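Local coordinates for probable glutathione reductase (Sinorhizobium meliloti, PDB 4DNA), which probably catalyses the NADPH-dependent reduction of glutathione disulfide to glutathione, working as an FAD-containing homodimer, at residues P50-L53 and Y54-S58; E89-I92 and A93-G97; T314-A317 and I318-M322; C323-E326 and T327-N331; A344-S347 and Q348-G352. All blocks are in the same frame, centred on the assembly; numbering follows the deposited sequence.

Contact 1. Residues P50-L53 and Y54-S58; sequences PKKL and YVYAS. With FAD (flavin-adenine dinucleotide), chain C.
Tyr54 donates its backbone N to Pro50 O at 3.1 Å, and its ring passes that same carbonyl at a slant, with CD1 3.5 Å from Pro50 O. The phenol end leaves the helix, and its OH bonds to Phe164 O. Val55 continues the helical pattern with a bond from its N to Lys51 O. Its CG2 branch lies against the same oxygen. The side chain of Lys51 runs into the FAD pocket beside the flavin, and its NZ forms a salt bridge with Glu184. A lysine-glutamate pair at this place is familiar in glutathione reductases.

Tyr56 donates N to Lys52 O at 3.0 Å. That oxygen also sits 3.3 Å above one face of the Tyr56 ring, toward the rim. The side chain of Lys52 crosses the tyrosine at an angle. Its CG is anti to the backbone N (chi1 -173°) and lies 4.1 Å from Tyr56 CE2; the bend at chi2 then carries CE to 3.6 Å from Tyr56 OH. Lys52 NZ bonds to Pro440 O of the second subunit, and Lys379 of that subunit makes a cation-pi contact with the Tyr56 ring. Ala57 N bonds to Leu53 O at 2.7 Å. The whole stretch belongs to helix 48-66, which starts at the redox-active Cys48, and it packs through Tyr54 on helix 81-106 and through Val55 on helix 180-191.

Contact 2. Residues E89-I92 and A93-G97; sequences EQEI and ARLEG
Glu91 and Arg94 lie side by side, pointing the same way, and close a salt bridge one helical turn apart. Arg94 grips the carboxylate side-on with two nitrogens. Its NE reaches Glu91 OE1 at 2.9 Å in a nearly straight bond (165°). Its NH2 reaches the syn lone pair of Glu91 OE2 at 2.8 Å. A weak third bond runs from Arg94 NE to Glu91 OE2 at 3.1 Å. The carboxylate plane is turned 36° from the guanidinium plane, yet both oxygens are met near the latter plane. Glu91 CG is anti to the backbone N (chi1 -176°), and a bend at chi2 swings the acid toward Arg94. Held through both NE and NH2, neither group can turn far. Leu95 closes this packed side, its CG 3.8 Å from Glu91 OE2.

The pair is an i to i+3 salt bridge on helix 81-106. Glu91 also packs on Thr381 of the second subunit, and Arg94 on Arg376 of that subunit. Leu95 and Ile92 rest on helix 41-46, which carries the redox-active Cys43.

The solvent side is looser: Gln90 and Ala93 are exposed, and backbone bonds such as Ala93 N to Glu89 O (2.9 Å) do most of the joining. Even here Arg38 draws in two acids, with salt bridges to Glu89 OE1 and Glu96 OE1, which lie 6.5 Å apart.

Contact 3. Residues T314-A317 and I318-M322; sequences TPVA and IHEAM. With FAD (flavin-adenine dinucleotide), chain C.
Thr314 has CG2 anti to the backbone N, with OG1 at chi1 -64°. Ile318 turns CG1 back along the helix (chi1 -75°), and its CD1 meets Thr314 CG2 at 3.9 Å. The two side chains cross at the first turn of helix 314-329, whose N-terminal end faces the flavin. Thr314 N bonds to FAD O2 at 3.1 Å and, weakly, to FAD N1. A helix start placed here would probably stabilise negative charge on the reduced flavin, as in related flavoprotein reductases. His439 of the second subunit, the predicted proton acceptor, packs on Thr314 and Pro315.

Further along, Glu320 N bonds to Val316 O at 2.9 Å and nearly straight (170°). The Glu320 side chain folds over that carbonyl, then runs extended, and OE2 passes 3.7 Å from Val316 CG1. Its carboxylate is well supplied with partners outside: OE2 forms a salt bridge with Arg310 and OE1 accepts from Gly305 N. Replacing Glu320 by an alanine would probably leave Arg310 without its charge mate and the Gly305 amide without its acceptor. Ile318 and Ala321 lean on helix 15-25, the helix that begins at the FAD-binding residues Ser15 and Gly16. His319 N bonds to Pro315 O in the same i to i+4 pattern. Ala317 borders the pyrophosphate of the cofactor, with its CB 3.9 Å from FAD O1P.

Contact 4. Residues C323-E326 and T327-N331; sequences CFIE and TEYKN
Tyr329 folds back over Ile325 and Phe324 where helix 314-329 ends in a wider, pi-type turn. Its CB lies 3.0 Å from Ile325 O. The next atom, CG, stays near the same carbonyl. CG is anti to the carbonyl carbon of Tyr329 (chi1 -66°), which sends the ring back along the helix. On the ring, CD2 meets Ile325 CG1 at 4.1 Å. Farther out, CE2 meets Phe324 CZ, also at 4.1 Å. The two rings cross at a slant, with their planes at 70°. Glu328 CG covers one face of the tyrosine ring, over its centre. Leu8 of strand 6-11 and Ala24 of helix 15-25 pack against the same residue, fitting the helix end onto the FAD domain.

Glu328 and Phe324 run side by side, and Phe324 CE1 touches Glu328 CB at 3.5 Å. The acid then leaves the contact, with OE2 forming a salt bridge with Arg136 NE and OE1 bonding to the Tyr302 hydroxyl. The ring of Tyr302 also meets Phe324 edge-to-face. The backbone widens at the end: Lys330 N bonds to Glu326 O at 2.8 Å and only weakly to Ile325 O, five residues back. Glu326 OE2 bonds to Asn332 ND2. One turn earlier, Cys323 O takes two donors from opposite faces of its plane, Thr327 N at 2.8 Å and Thr327 OG1 at 3.0 Å.

Contact 5. Residues A344-S347 and Q348-G352; sequences AVFS and QPEIG
The beta hairpin of strands 343-345 and 351-355 lies at one side of the antiparallel sheet in the dimerisation domain, with 343-345 its outer strand within this chain. Val345 and Ile351 make its hydrogen-bonded pair. Val345 N bonds to Ile351 O and Ile351 N to Val345 O, both at 3.1 Å. The two side chains point to the same face of the sheet, with CB atoms 4.1 Å apart. Val345 packs there on Tyr180 of helix 180-191, and Ile351 on Leu217 of helix 211-223. Ala344 and Gly352 form the next, non-hydrogen-bonded pair.

Beyond Val345 the chain leaves the strand. Phe346 is the centre of an inverse gamma turn, closed by a weak bond from Ser347 N to Val345 O. Phe346 N bonds to Glu184 OE2. The Phe346 ring packs on Lys51 and Lys52 and on Pro440 of the second subunit, close to the flavin. Glu350 runs alongside this ring, pointing the same way, and its OE1 lies 3.3 Å from Phe346 CE1. The carboxylate is turned 38° from the ring plane, and OE1 accepts from Gly413 N. A glycine in place of Glu350 is likely to leave the Gly413 amide without this acceptor and to give the Phe346 ring more freedom to shift on that flank.

A cis peptide bond before Pro349 shapes the turn. Gln348 O accepts from Lys224 NZ. Ser347 OG, at chi1 59° between its own backbone N and carbonyl carbon, spans the loop to donate to Pro349 O at 2.7 Å.

How the contacts relate
Contacts 1 and 3 approach the FAD through different helices. Their centres are 24 Å apart and their nearest atoms about 8 Å. Contact 5 joins the dimerisation domain to contact 1, with centres 12 Å apart: Lys52 CE packs 3.4 Å from Phe346 CE1, and Ser58 OG lies 2.9 Å from Gln348 OE1, a probable hydrogen bond. Contact 2 runs beside contact 1, about 5 Å away at the nearest atoms, with the side chain of Glu96 about 9 Å from FAD. Contact 4 continues helix 314-329 directly from contact 3, away from the flavin. Contacts 1, 2, 3 and 5 all touch the second subunit, whereas contact 4 does not.

Contact 1. Residues P50-L53 and Y54-S58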
# COMPACT_ATOMS: atom_id res chain seq x y z
N PRO A 50 7.94 9.65 15.74
CA PRO A 50 8.54 10.85 15.16
C PRO A 50 9.26 10.56 13.85
O PRO A 50 9.21 11.38 12.93
CB PRO A 50 9.56 11.31 16.22
CG PRO A 50 9.66 10.19 17.20
CD PRO A 50 8.39 9.41 17.12
N LYS A 51 9.89 9.40 13.75
CA LYS A 51 10.66 9.10 12.56
C LYS A 51 9.77 9.20 11.33
O LYS A 51 10.10 9.87 10.35
CB LYS A 51 11.32 7.73 12.65
CG LYS A 51 11.78 7.17 11.31
CD LYS A 51 10.94 5.98 10.88
CE LYS A 51 11.26 4.80 11.77
NZ LYS A 51 10.78 3.53 11.19
N LYS A 52 8.62 8.54 11.39
CA LYS A 52 7.74 8.43 10.23
C LYS A 52 7.19 9.80 9.83
O LYS A 52 6.92 10.04 8.64
CB LYS A 52 6.62 7.41 10.52
CG LYS A 52 5.70 7.06 9.35
CD LYS A 52 6.38 6.21 8.28
CE LYS A 52 5.38 5.78 7.21
NZ LYS A 52 4.35 4.84 7.74
N LEU A 53 7.04 10.70 10.80
CA LEU A 53 6.60 12.05 10.51
C LEU A 53 7.64 12.78 9.67
O LEU A 53 7.34 13.39 8.64
CB LEU A 53 6.29 12.80 11.80
CG LEU A 53 5.12 12.28 12.66
CD1 LEU A 53 4.85 13.21 13.84
CD2 LEU A 53 3.84 12.09 11.87
N TYR A 54 8.89 12.68 10.11
CA TYR A 54 10.01 13.33 9.43
C TYR A 54 10.17 12.77 8.02
O TYR A 54 10.56 13.48 7.10
CB TYR A 54 11.27 13.16 10.28
CG TYR A 54 11.37 14.16 11.43
CD1 TYR A 54 10.22 14.63 12.10
CD2 TYR A 54 12.61 14.64 11.86
CE1 TYR A 54 10.31 15.54 13.15
CE2 TYR A 54 12.70 15.54 12.91
CZ TYR A 54 11.56 16.00 13.54
OH TYR A 54 11.68 16.89 14.57
N VAL A 55 9.85 11.49 7.86
CA VAL A 55 9.82 10.88 6.55
C VAL A 55 8.79 11.61 5.70
O VAL A 55 9.08 12.00 4.57
CB VAL A 55 9.46 9.39 6.61
CG1 VAL A 55 9.11 8.88 5.23
CG2 VAL A 55 10.59 8.59 7.21
N TYR A 56 7.60 11.81 6.27
CA TYR A 56 6.53 12.50 5.57
C TYR A 56 6.97 13.91 5.21
O TYR A 56 6.84 14.33 4.04
CB TYR A 56 5.26 12.54 6.41
CG TYR A 56 4.50 11.23 6.52
CD1 TYR A 56 4.46 10.33 5.46
CD2 TYR A 56 3.78 10.92 7.68
CE1 TYR A 56 3.75 9.15 5.56
CE2 TYR A 56 3.05 9.74 7.79
CZ TYR A 56 3.04 8.86 6.72
OH TYR A 56 2.35 7.67 6.81
N ALA A 57 7.50 14.63 6.20
CA ALA A 57 8.03 15.97 5.98
C ALA A 57 8.99 15.98 4.82
O ALA A 57 8.96 16.89 4.02
CB ALA A 57 8.72 16.49 7.21
N SER A 58 9.84 14.97 4.73
CA SER A 58 10.86 14.93 3.69
C SER A 58 10.30 14.57 2.33
O SER A 58 10.90 14.95 1.32
CB SER A 58 12.00 13.99 4.07
OG SER A 58 11.52 12.68 4.31
PA FAD C . 11.50 1.42 25.15
O1A FAD C . 12.95 1.56 24.73
O2A FAD C . 10.35 1.79 24.23
O5B FAD C . 11.28 2.23 26.51
C5B FAD C . 11.63 1.71 27.80
C4B FAD C . 11.55 2.88 28.76
O4B FAD C . 12.15 2.61 30.03
C3B FAD C . 12.26 4.08 28.18
O3B FAD C . 11.33 5.16 28.06
C2B FAD C . 13.40 4.36 29.14
O2B FAD C . 13.65 5.76 29.26
C1B FAD C . 12.89 3.76 30.45
N9A FAD C . 13.96 3.31 31.37
C8A FAD C . 15.16 2.83 30.98
N7A FAD C . 15.93 2.46 32.03
C5A FAD C . 15.20 2.70 33.12
C6A FAD C . 15.44 2.52 34.57
N6A FAD C . 16.64 2.02 34.95
N1A FAD C . 14.45 2.87 35.42
C2A FAD C . 13.27 3.37 34.97
N3A FAD C . 12.99 3.56 33.66
C4A FAD C . 13.90 3.25 32.70
N1 FAD C . 10.42 -0.23 15.70
C2 FAD C . 9.47 -0.56 14.79
O2 FAD C . 8.78 -1.58 14.98
N3 FAD C . 9.25 0.20 13.70
C4 FAD C . 9.95 1.32 13.42
O4 FAD C . 9.70 1.99 12.40
C4X FAD C . 11.01 1.73 14.37
N5 FAD C . 11.76 2.84 14.17
C5X FAD C . 12.72 3.19 15.07
C6 FAD C . 13.48 4.34 14.86
C7 FAD C . 14.48 4.70 15.77
C7M FAD C . 15.28 5.95 15.51
C8 FAD C . 14.72 3.86 16.99
C8M FAD C . 15.77 4.21 18.02
C9 FAD C . 13.96 2.72 17.20
C9A FAD C . 12.97 2.35 16.29
N10 FAD C . 12.21 1.19 16.51
C10 FAD C . 11.21 0.86 15.56
C1' FAD C . 12.46 0.37 17.70
C2' FAD C . 11.45 0.58 18.82
O2' FAD C . 11.40 1.97 19.16
C3' FAD C . 11.80 -0.28 20.04
O3' FAD C . 12.03 -1.62 19.58
C4' FAD C . 10.70 -0.30 21.10
O4' FAD C . 10.58 1.01 21.68
C5' FAD C . 11.02 -1.30 22.20
O5' FAD C . 10.48 -0.81 23.43
P FAD C . 10.90 -1.38 24.88
O1P FAD C . 9.69 -1.99 25.55
O2P FAD C . 12.18 -2.18 24.77
O3P FAD C . 11.24 -0.06 25.73

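Contact 2. Residues E89-I92 and A93-G97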
# COMPACT_ATOMS: atom_id res chain seq x y z
N GLU A 89 6.55 17.82 18.58
CA GLU A 89 6.38 17.79 20.02
C GLU A 89 4.91 17.81 20.42
O GLU A 89 4.53 17.16 21.40
CB GLU A 89 7.08 18.96 20.69
CG GLU A 89 8.54 18.71 21.02
CD GLU A 89 8.81 17.57 21.98
OE1 GLU A 89 8.19 17.48 23.07
OE2 GLU A 89 9.72 16.77 21.64
N GLN A 90 4.10 18.55 19.67
CA GLN A 90 2.70 18.69 20.04
C GLN A 90 2.07 17.32 19.97
O GLN A 90 1.19 16.99 20.77
CB GLN A 90 1.94 19.71 19.17
CG GLN A 90 0.55 20.04 19.71
CD GLN A 90 0.06 21.46 19.41
OE1 GLN A 90 -0.15 21.84 18.25
NE2 GLN A 90 -0.17 22.24 20.47
N GLU A 91 2.54 16.50 19.03
CA GLU A 91 1.96 15.19 18.81
C GLU A 91 2.46 14.17 19.82
O GLU A 91 1.66 13.40 20.37
CB GLU A 91 2.21 14.71 17.38
CG GLU A 91 1.54 13.38 17.04
CD GLU A 91 0.04 13.32 17.39
OE1 GLU A 91 -0.63 14.38 17.56
OE2 GLU A 91 -0.49 12.20 17.47
N ILE A 92 3.76 14.14 20.05
CA ILE A 92 4.30 13.16 20.98
C ILE A 92 3.84 13.46 22.39
O ILE A 92 3.60 12.55 23.18
CB ILE A 92 5.82 13.01 20.86
CG1 ILE A 92 6.56 14.22 21.42
CG2 ILE A 92 6.21 12.82 19.40
CD1 ILE A 92 7.99 13.89 21.74
N ALA A 93 3.66 14.75 22.69
CA ALA A 93 3.08 15.15 23.98
C ALA A 93 1.66 14.63 24.11
O ALA A 93 1.29 14.12 25.17
CB ALA A 93 3.12 16.66 24.16
N ARG A 94 0.88 14.74 23.04
CA ARG A 94 -0.48 14.21 22.99
C ARG A 94 -0.49 12.70 23.19
O ARG A 94 -1.25 12.18 24.00
CB ARG A 94 -1.16 14.57 21.67
CG ARG A 94 -2.62 14.18 21.58
CD ARG A 94 -3.19 14.41 20.19
NE ARG A 94 -2.81 13.36 19.24
CZ ARG A 94 -3.41 12.17 19.13
NH1 ARG A 94 -4.44 11.84 19.92
NH2 ARG A 94 -2.97 11.29 18.24
N LEU A 95 0.38 12.00 22.46
CA LEU A 95 0.51 10.55 22.60
C LEU A 95 0.94 10.18 24.01
O LEU A 95 0.25 9.40 24.68
CB LEU A 95 1.46 9.96 21.58
CG LEU A 95 0.98 9.86 20.11
CD1 LEU A 95 2.01 9.11 19.27
CD2 LEU A 95 -0.41 9.22 19.99
N GLU A 96 2.07 10.76 24.46
CA GLU A 96 2.55 10.58 25.84
C GLU A 96 1.38 10.62 26.82
O GLU A 96 1.26 9.75 27.67
CB GLU A 96 3.59 11.64 26.24
CG GLU A 96 3.96 11.63 27.73
CD GLU A 96 5.10 12.58 28.11
OE1 GLU A 96 5.30 13.63 27.46
OE2 GLU A 96 5.79 12.27 29.11
N GLY A 97 0.52 11.62 26.66
CA GLY A 97 -0.60 11.84 27.56
C GLY A 97 -1.65 10.76 27.47
O GLY A 97 -2.27 10.40 28.46

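Contact 3. Residues T314-A317 and I318-M322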
# COMPACT_ATOMS: atom_id res chain seq x y z
N THR A 314 9.11 -2.56 17.95
CA THR A 314 8.00 -2.22 18.83
C THR A 314 6.95 -3.33 18.98
O THR A 314 6.62 -3.70 20.11
CB THR A 314 7.36 -0.86 18.43
OG1 THR A 314 8.34 0.18 18.60
CG2 THR A 314 6.15 -0.52 19.29
N PRO A 315 6.44 -3.89 17.85
CA PRO A 315 5.45 -4.97 17.97
C PRO A 315 5.98 -6.20 18.70
O PRO A 315 5.20 -6.88 19.39
CB PRO A 315 5.13 -5.32 16.51
CG PRO A 315 5.43 -4.08 15.76
CD PRO A 315 6.66 -3.54 16.44
N VAL A 316 7.27 -6.48 18.56
CA VAL A 316 7.91 -7.60 19.24
C VAL A 316 7.80 -7.39 20.74
O VAL A 316 7.36 -8.27 21.47
CB VAL A 316 9.39 -7.77 18.79
CG1 VAL A 316 9.97 -9.09 19.29
CG2 VAL A 316 9.48 -7.72 17.28
N ALA A 317 8.15 -6.19 21.18
CA ALA A 317 7.96 -5.80 22.57
C ALA A 317 6.53 -6.02 23.01
O ALA A 317 6.29 -6.60 24.07
CB ALA A 317 8.36 -4.35 22.78
N ILE A 318 5.58 -5.55 22.19
CA ILE A 318 4.16 -5.61 22.53
C ILE A 318 3.70 -7.05 22.64
O ILE A 318 2.98 -7.40 23.58
CB ILE A 318 3.28 -4.85 21.51
CG1 ILE A 318 3.42 -3.34 21.73
CG2 ILE A 318 1.83 -5.28 21.63
CD1 ILE A 318 3.03 -2.49 20.55
N HIS A 319 4.14 -7.88 21.70
CA HIS A 319 3.72 -9.27 21.65
C HIS A 319 4.27 -10.03 22.82
O HIS A 319 3.54 -10.78 23.48
CB HIS A 319 4.13 -9.91 20.33
CG HIS A 319 3.62 -11.32 20.15
ND1 HIS A 319 2.32 -11.65 20.33
CD2 HIS A 319 4.28 -12.49 19.79
CE1 HIS A 319 2.16 -12.97 20.11
NE2 HIS A 319 3.36 -13.48 19.77
N GLU A 320 5.57 -9.83 23.08
CA GLU A 320 6.23 -10.38 24.27
C GLU A 320 5.46 -10.10 25.56
O GLU A 320 5.38 -10.97 26.43
CB GLU A 320 7.64 -9.81 24.40
CG GLU A 320 8.63 -10.35 23.38
CD GLU A 320 9.97 -9.62 23.43
OE1 GLU A 320 10.08 -8.63 24.20
OE2 GLU A 320 10.91 -10.02 22.70
N ALA A 321 4.90 -8.90 25.66
CA ALA A 321 4.20 -8.44 26.85
C ALA A 321 2.84 -9.09 27.03
O ALA A 321 2.39 -9.30 28.16
CB ALA A 321 4.06 -6.93 26.81
N MSE A 322 2.19 -9.40 25.92
CA MSE A 322 0.92 -10.10 25.95
C MSE A 322 1.20 -11.53 26.30
O MSE A 322 0.57 -12.08 27.20
CB MSE A 322 0.23 -10.05 24.61
CG MSE A 322 -0.11 -8.61 24.27
SE MSE A 322 -1.27 -8.59 22.67
CE MSE A 322 -0.10 -9.50 21.35
PA FAD C . 11.50 1.42 25.15
O1A FAD C . 12.95 1.56 24.73
O2A FAD C . 10.35 1.79 24.23
O5B FAD C . 11.28 2.23 26.51
C5B FAD C . 11.63 1.71 27.80
C4B FAD C . 11.55 2.88 28.76
O4B FAD C . 12.15 2.61 30.03
C3B FAD C . 12.26 4.08 28.18
O3B FAD C . 11.33 5.16 28.06
C2B FAD C . 13.40 4.36 29.14
O2B FAD C . 13.65 5.76 29.26
C1B FAD C . 12.89 3.76 30.45
N9A FAD C . 13.96 3.31 31.37
C8A FAD C . 15.16 2.83 30.98
N7A FAD C . 15.93 2.46 32.03
C5A FAD C . 15.20 2.70 33.12
C6A FAD C . 15.44 2.52 34.57
N6A FAD C . 16.64 2.02 34.95
N1A FAD C . 14.45 2.87 35.42
C2A FAD C . 13.27 3.37 34.97
N3A FAD C . 12.99 3.56 33.66
C4A FAD C . 13.90 3.25 32.70
N1 FAD C . 10.42 -0.23 15.70
C2 FAD C . 9.47 -0.56 14.79
O2 FAD C . 8.78 -1.58 14.98
N3 FAD C . 9.25 0.20 13.70
C4 FAD C . 9.95 1.32 13.42
O4 FAD C . 9.70 1.99 12.40
C4X FAD C . 11.01 1.73 14.37
N5 FAD C . 11.76 2.84 14.17
C5X FAD C . 12.72 3.19 15.07
C6 FAD C . 13.48 4.34 14.86
C7 FAD C . 14.48 4.70 15.77
C7M FAD C . 15.28 5.95 15.51
C8 FAD C . 14.72 3.86 16.99
C8M FAD C . 15.77 4.21 18.02
C9 FAD C . 13.96 2.72 17.20
C9A FAD C . 12.97 2.35 16.29
N10 FAD C . 12.21 1.19 16.51
C10 FAD C . 11.21 0.86 15.56
C1' FAD C . 12.46 0.37 17.70
C2' FAD C . 11.45 0.58 18.82
O2' FAD C . 11.40 1.97 19.16
C3' FAD C . 11.80 -0.28 20.04
O3' FAD C . 12.03 -1.62 19.58
C4' FAD C . 10.70 -0.30 21.10
O4' FAD C . 10.58 1.01 21.68
C5' FAD C . 11.02 -1.30 22.20
O5' FAD C . 10.48 -0.81 23.43
P FAD C . 10.90 -1.38 24.88
O1P FAD C . 9.69 -1.99 25.55
O2P FAD C . 12.18 -2.18 24.77
O3P FAD C . 11.24 -0.06 25.73

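Contact 4. Residues C323-E326 and T327-N331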
# COMPACT_ATOMS: atom_id res chain seq x y z
N CYS A 323 2.15 -12.13 25.62
CA CYS A 323 2.58 -13.47 25.99
C CYS A 323 2.96 -13.59 27.46
O CYS A 323 2.70 -14.61 28.08
CB CYS A 323 3.69 -13.97 25.08
SG CYS A 323 2.99 -14.38 23.47
N PHE A 324 3.54 -12.53 28.01
CA PHE A 324 3.81 -12.49 29.44
C PHE A 324 2.51 -12.52 30.27
O PHE A 324 2.36 -13.37 31.15
CB PHE A 324 4.67 -11.30 29.84
CG PHE A 324 4.52 -10.93 31.29
CD1 PHE A 324 5.04 -11.75 32.28
CD2 PHE A 324 3.80 -9.81 31.67
CE1 PHE A 324 4.88 -11.44 33.62
CE2 PHE A 324 3.62 -9.49 33.01
CZ PHE A 324 4.17 -10.30 33.99
N ILE A 325 1.59 -11.59 30.03
CA ILE A 325 0.32 -11.56 30.76
C ILE A 325 -0.35 -12.93 30.73
O ILE A 325 -0.80 -13.44 31.76
CB ILE A 325 -0.62 -10.45 30.24
CG1 ILE A 325 -0.73 -9.31 31.27
CG2 ILE A 325 -2.03 -10.98 29.99
CD1 ILE A 325 0.49 -8.42 31.36
N GLU A 326 -0.37 -13.53 29.54
CA GLU A 326 -0.92 -14.86 29.33
C GLU A 326 -0.17 -15.87 30.21
O GLU A 326 -0.76 -16.42 31.14
CB GLU A 326 -0.82 -15.23 27.84
CG GLU A 326 -1.99 -16.05 27.28
CD GLU A 326 -3.29 -15.27 27.13
OE1 GLU A 326 -3.23 -14.05 26.90
OE2 GLU A 326 -4.37 -15.88 27.24
N THR A 327 1.13 -16.06 29.95
CA THR A 327 1.96 -17.00 30.71
C THR A 327 1.76 -16.85 32.22
O THR A 327 1.28 -17.77 32.87
CB THR A 327 3.47 -16.87 30.37
OG1 THR A 327 3.72 -17.30 29.03
CG2 THR A 327 4.31 -17.71 31.33
N GLU A 328 2.11 -15.69 32.76
CA GLU A 328 2.11 -15.46 34.20
C GLU A 328 0.71 -15.38 34.83
O GLU A 328 0.55 -15.67 36.01
CB GLU A 328 2.93 -14.21 34.54
CG GLU A 328 2.91 -13.76 36.00
CD GLU A 328 3.68 -14.68 36.94
OE1 GLU A 328 4.56 -15.42 36.47
OE2 GLU A 328 3.40 -14.66 38.15
N TYR A 329 -0.30 -15.00 34.05
CA TYR A 329 -1.60 -14.76 34.66
C TYR A 329 -2.76 -15.64 34.20
O TYR A 329 -3.60 -16.00 35.01
CB TYR A 329 -1.97 -13.28 34.57
CG TYR A 329 -1.06 -12.39 35.38
CD1 TYR A 329 -0.86 -12.63 36.74
CD2 TYR A 329 -0.40 -11.29 34.79
CE1 TYR A 329 -0.03 -11.81 37.49
CE2 TYR A 329 0.43 -10.47 35.54
CZ TYR A 329 0.61 -10.74 36.89
OH TYR A 329 1.42 -9.95 37.66
N LYS A 330 -2.83 -15.97 32.92
CA LYS A 330 -3.94 -16.79 32.40
C LYS A 330 -3.59 -18.28 32.34
O LYS A 330 -4.25 -19.05 31.64
CB LYS A 330 -4.41 -16.28 31.02
CG LYS A 330 -5.02 -14.88 30.98
CD LYS A 330 -6.13 -14.65 32.02
CE LYS A 330 -7.40 -15.47 31.77
NZ LYS A 330 -8.39 -15.37 32.89
N ASN A 331 -2.55 -18.67 33.08
CA ASN A 331 -2.05 -20.05 33.11
C ASN A 331 -2.00 -20.72 31.75
O ASN A 331 -2.19 -21.93 31.61
CB ASN A 331 -2.87 -20.89 34.10
CG ASN A 331 -2.88 -20.28 35.49
OD1 ASN A 331 -1.82 -20.07 36.08
ND2 ASN A 331 -4.07 -19.98 36.00

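Contact 5. Residues A344-S347 and Q348-G352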
# COMPACT_ATOMS: atom_id res chain seq x y z
N ALA A 344 9.63 -3.21 7.67
CA ALA A 344 9.80 -2.12 6.72
C ALA A 344 11.06 -1.31 7.04
O ALA A 344 11.59 -1.36 8.15
CB ALA A 344 8.56 -1.23 6.73
N VAL A 345 11.57 -0.59 6.04
CA VAL A 345 12.59 0.41 6.25
C VAL A 345 12.05 1.64 5.56
O VAL A 345 11.77 1.62 4.36
CB VAL A 345 13.95 0.04 5.61
CG1 VAL A 345 14.93 1.20 5.75
CG2 VAL A 345 14.51 -1.22 6.24
N PHE A 346 11.89 2.71 6.32
CA PHE A 346 11.28 3.88 5.74
C PHE A 346 12.29 4.80 5.15
O PHE A 346 12.35 5.98 5.47
CB PHE A 346 10.35 4.53 6.73
CG PHE A 346 9.12 3.74 6.95
CD1 PHE A 346 8.11 3.73 6.00
CD2 PHE A 346 8.99 2.95 8.08
CE1 PHE A 346 6.96 2.98 6.18
CE2 PHE A 346 7.85 2.20 8.29
CZ PHE A 346 6.83 2.21 7.34
N SER A 347 13.12 4.21 4.28
CA SER A 347 13.99 4.97 3.43
C SER A 347 13.15 5.39 2.24
O SER A 347 11.91 5.26 2.24
CB SER A 347 15.16 4.12 2.97
OG SER A 347 14.69 2.99 2.27
N GLN A 348 13.79 5.91 1.22
CA GLN A 348 13.05 6.45 0.12
C GLN A 348 13.96 6.19 -1.05
O GLN A 348 15.01 6.82 -1.14
CB GLN A 348 12.82 7.96 0.31
CG GLN A 348 12.18 8.36 1.65
CD GLN A 348 12.16 9.86 1.87
OE1 GLN A 348 12.49 10.35 2.95
NE2 GLN A 348 11.77 10.60 0.86
N PRO A 349 13.59 5.22 -1.92
CA PRO A 349 12.36 4.41 -1.87
C PRO A 349 12.26 3.49 -0.64
O PRO A 349 13.29 3.08 -0.09
CB PRO A 349 12.47 3.55 -3.14
CG PRO A 349 13.93 3.47 -3.41
CD PRO A 349 14.48 4.80 -3.01
N GLU A 350 11.02 3.18 -0.22
CA GLU A 350 10.80 2.28 0.91
C GLU A 350 11.25 0.87 0.61
O GLU A 350 11.25 0.42 -0.53
CB GLU A 350 9.32 2.18 1.24
CG GLU A 350 8.87 3.06 2.35
CD GLU A 350 7.37 3.16 2.37
OE1 GLU A 350 6.73 2.26 2.96
OE2 GLU A 350 6.84 4.13 1.76
N ILE A 351 11.62 0.16 1.67
CA ILE A 351 11.74 -1.28 1.61
C ILE A 351 10.60 -1.90 2.44
O ILE A 351 10.14 -1.32 3.41
CB ILE A 351 13.16 -1.74 2.02
CG1 ILE A 351 14.17 -1.17 1.01
CG2 ILE A 351 13.27 -3.26 2.04
CD1 ILE A 351 15.62 -1.18 1.43
N GLY A 352 10.10 -3.04 1.97
CA GLY A 352 9.17 -3.87 2.72
C GLY A 352 9.62 -5.30 2.50
O GLY A 352 9.92 -5.70 1.38